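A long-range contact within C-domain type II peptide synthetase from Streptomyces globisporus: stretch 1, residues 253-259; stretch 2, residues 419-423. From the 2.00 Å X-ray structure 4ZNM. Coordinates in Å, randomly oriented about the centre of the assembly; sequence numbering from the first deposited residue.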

ATOM      1  N   LEU A 253      12.862  -4.208  19.757  1.00 37.54           N
ATOM      2  CA  LEU A 253      13.150  -3.113  18.826  1.00 44.20           C
ATOM      3  C   LEU A 253      11.937  -2.208  18.602  1.00 40.51           C
ATOM      4  O   LEU A 253      12.075  -0.985  18.543  1.00 37.06           O
ATOM      5  N   ALA A 254      10.757  -2.815  18.457  1.00 36.27           N
ATOM      6  CA  ALA A 254       9.509  -2.074  18.277  1.00 35.33           C
ATOM      7  C   ALA A 254       9.316  -1.106  19.459  1.00 33.74           C
ATOM      8  O   ALA A 254       9.037   0.069  19.289  1.00 36.49           O
ATOM      9  N   ASP A 255       9.468  -1.629  20.657  1.00 40.96           N
ATOM     10  CA  ASP A 255       9.277  -0.824  21.853  1.00 41.74           C
ATOM     11  C   ASP A 255      10.286   0.330  21.892  1.00 41.73           C
ATOM     12  O   ASP A 255       9.922   1.450  22.256  1.00 39.88           O
ATOM     13  N   ALA A 256      11.530   0.078  21.479  1.00 40.00           N
ATOM     14  CA  ALA A 256      12.545   1.133  21.455  1.00 45.69           C
ATOM     15  C   ALA A 256      12.191   2.216  20.434  1.00 36.94           C
ATOM     16  O   ALA A 256      12.411   3.404  20.672  1.00 34.01           O
ATOM     17  N   VAL A 257      11.639   1.815  19.302  1.00 32.35           N
ATOM     18  CA  VAL A 257      11.263   2.772  18.258  1.00 31.12           C
ATOM     19  C   VAL A 257      10.139   3.660  18.769  1.00 34.42           C
ATOM     20  O   VAL A 257      10.204   4.877  18.653  1.00 34.43           O
ATOM     21  N   VAL A 258       9.107   3.041  19.344  1.00 33.27           N
ATOM     22  CA  VAL A 258       7.959   3.780  19.888  1.00 34.03           C
ATOM     23  C   VAL A 258       8.356   4.764  20.986  1.00 35.37           C
ATOM     24  O   VAL A 258       7.869   5.890  21.017  1.00 42.10           O
ATOM     25  N   GLU A 259       9.199   4.313  21.910  1.00 35.50           N
ATOM     26  CA  GLU A 259       9.667   5.141  23.024  1.00 39.36           C
ATOM     27  C   GLU A 259      10.539   6.303  22.529  1.00 36.28           C
ATOM     28  O   GLU A 259      10.395   7.438  22.990  1.00 36.98           O
ATOM     29  N   SER A 419      -0.869  -1.183  18.941  1.00 80.04           N
ATOM     30  CA  SER A 419      -0.328  -1.976  20.049  1.00 75.82           C
ATOM     31  C   SER A 419       1.160  -1.716  20.277  1.00 75.84           C
ATOM     32  O   SER A 419       1.693  -2.008  21.350  1.00 70.99           O
ATOM     33  N   GLY A 420       1.824  -1.187  19.256  1.00 58.85           N
ATOM     34  CA  GLY A 420       3.250  -0.983  19.306  1.00 60.23           C
ATOM     35  C   GLY A 420       3.999  -1.738  18.225  1.00 62.46           C
ATOM     36  O   GLY A 420       5.101  -1.351  17.873  1.00 64.29           O
ATOM     37  N   SER A 421       3.413  -2.799  17.678  1.00 62.71           N
ATOM     38  CA  SER A 421       4.152  -3.680  16.775  1.00 62.69           C
ATOM     39  C   SER A 421       4.133  -3.249  15.299  1.00 46.25           C
ATOM     40  O   SER A 421       3.231  -2.529  14.858  1.00 33.99           O
HETATM   41  N   MSE A 422       5.119  -3.724  14.541  1.00 36.60           N
HETATM   42  CA  MSE A 422       5.236  -3.388  13.131  1.00 41.74           C
HETATM   43  C   MSE A 422       5.469  -4.597  12.247  1.00 34.69           C
HETATM   44  O   MSE A 422       6.260  -5.485  12.563  1.00 32.23           O
ATOM     45  N   ALA A 423       4.800  -4.574  11.106  1.00 29.38           N
ATOM     46  CA  ALA A 423       4.932  -5.614  10.101  1.00 29.04           C
ATOM     47  C   ALA A 423       5.297  -4.954   8.777  1.00 30.70           C
ATOM     48  O   ALA A 423       4.677  -3.968   8.372  1.00 32.48           O
TER

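A small, apolar contact joins one face of a helix (253-259) to a loop that runs into a strand (419-423), held by van der Waals packing with no hydrogen bond across it. The touching residues are at least 162 apart in sequence, and the two stretches bury 191 Å² between them, both sides summed. They come nearest at Ala 254 and Ser 421, whose CA atoms are 5.8 Å apart, a close approach that the small side chain of Ala 254 fits.

On the helix, Ala 254, Val 257 and Val 258 point their CA-to-CB bonds toward the other stretch, the i, i+3, i+4 spacing that gathers side chains on one face. Backbone hydrogen bonds hold this turn in shape, among them Val 257 N to Leu 253 O (2.9 Å) and Val 258 N to Ala 254 O (3.0 Å). Leu 253 (chi1 t, chi2 p) points sideways and makes no contact. Asp 255 (chi1 m) starts away from the loop; its carboxylate end comes nearer, but Asp 255 OD1 stays 5.2 Å from Gly 420 O, and the two oxygens, both acceptors, form no bond.

Met 422, present as selenomethionine, contributes the most covered area, 54 Å². It points toward the helix with chi1 m, chi2 between wells at 131° and chi3 m, and this bent chain brings its tip to the helix face. Its methyl CE lies 3.1 Å from Ala 254 CB, very tight for two carbons, and its SE lies 4.5 Å from Val 257 CG1, a looser apolar touch. Val 257 and Val 258 both have chi1 t.

Gly 420 adds the next largest share from this stretch, 35 Å², through its backbone. Its carbonyl O sits 3.6 Å from Ala 254 CB and 3.8 Å from Val 258 CG2, so a polar atom rests against methyl groups; the contact buries it, and it has no polar partner anywhere in the model. With phi/psi of 120/-22, Gly 420 adopts a backbone in which a CB would jam against the carbonyl O of Ser 419, which by itself calls for glycine. An ideal CB would point toward the helix, yet would remain 4.1 Å from Asp 255 OD1 and 4.4 Å from Val 258 CG2, so the demand comes from the loop's own backbone.

Ser 421 (chi1 t) turns its side chain away and meets the helix through its backbone, with CA 4.4 Å from Ala 254 CB. Ser 419 (chi1 p) lies out of reach, its OG hydrogen-bonded elsewhere in the structure.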

ATOM      1  CB  LEU A 253      13.620  -3.662  17.482  1.00 46.58           C
ATOM      2  CG  LEU A 253      14.004  -2.635  16.413  1.00 43.70           C
ATOM      3  CD1 LEU A 253      15.012  -1.623  16.965  1.00 46.63           C
ATOM      4  CD2 LEU A 253      14.564  -3.369  15.222  1.00 40.13           C
ATOM      5  CB  ALA A 254       8.320  -3.032  18.180  1.00 34.06           C
ATOM      6  CB  ASP A 255       9.380  -1.701  23.099  1.00 49.63           C
ATOM      7  CG  ASP A 255       8.150  -2.577  23.302  1.00 62.69           C
ATOM      8  OD1 ASP A 255       7.319  -2.693  22.370  1.00 58.56           O
ATOM      9  OD2 ASP A 255       8.018  -3.159  24.397  1.00 68.58           O
ATOM     10  CB  ALA A 256      13.915   0.556  21.149  1.00 49.39           C
ATOM     11  CB  VAL A 257      10.838   2.065  16.965  1.00 29.74           C
ATOM     12  CG1 VAL A 257      10.149   3.017  16.028  1.00 36.38           C
ATOM     13  CG2 VAL A 257      12.045   1.447  16.270  1.00 29.93           C
ATOM     14  CB  VAL A 258       6.890   2.801  20.431  1.00 37.54           C
ATOM     15  CG1 VAL A 258       5.833   3.542  21.252  1.00 40.12           C
ATOM     16  CG2 VAL A 258       6.239   2.036  19.286  1.00 37.81           C
ATOM     17  CB  GLU A 259      10.448   4.291  24.028  1.00 59.45           C
ATOM     18  CG  GLU A 259       9.552   3.463  24.958  1.00 97.03           C
ATOM     19  CD  GLU A 259      10.270   2.283  25.606  1.00121.00           C
ATOM     20  OE1 GLU A 259      11.515   2.313  25.703  1.00139.90           O
ATOM     21  OE2 GLU A 259       9.583   1.321  26.017  1.00111.99           O
ATOM     22  CB  SER A 419      -0.534  -3.471  19.781  1.00 70.14           C
ATOM     23  OG  SER A 419      -0.009  -3.821  18.496  1.00 69.53           O
ATOM     24  CB  SER A 421       3.604  -5.093  16.884  1.00 63.24           C
ATOM     25  OG  SER A 421       4.591  -6.006  16.452  1.00 63.81           O
HETATM   26  CB  MSE A 422       6.374  -2.400  12.881  1.00 63.28           C
HETATM   27  CG  MSE A 422       6.043  -0.963  13.221  1.00 86.18           C
HETATM   28 SE   MSE A 422       7.424  -0.131  14.334  0.87 82.97          SE
HETATM   29  CE  MSE A 422       7.250  -1.342  15.810  1.00 94.10           C
ATOM     30  CB  ALA A 423       3.653  -6.401   9.964  1.00 28.74           C
TER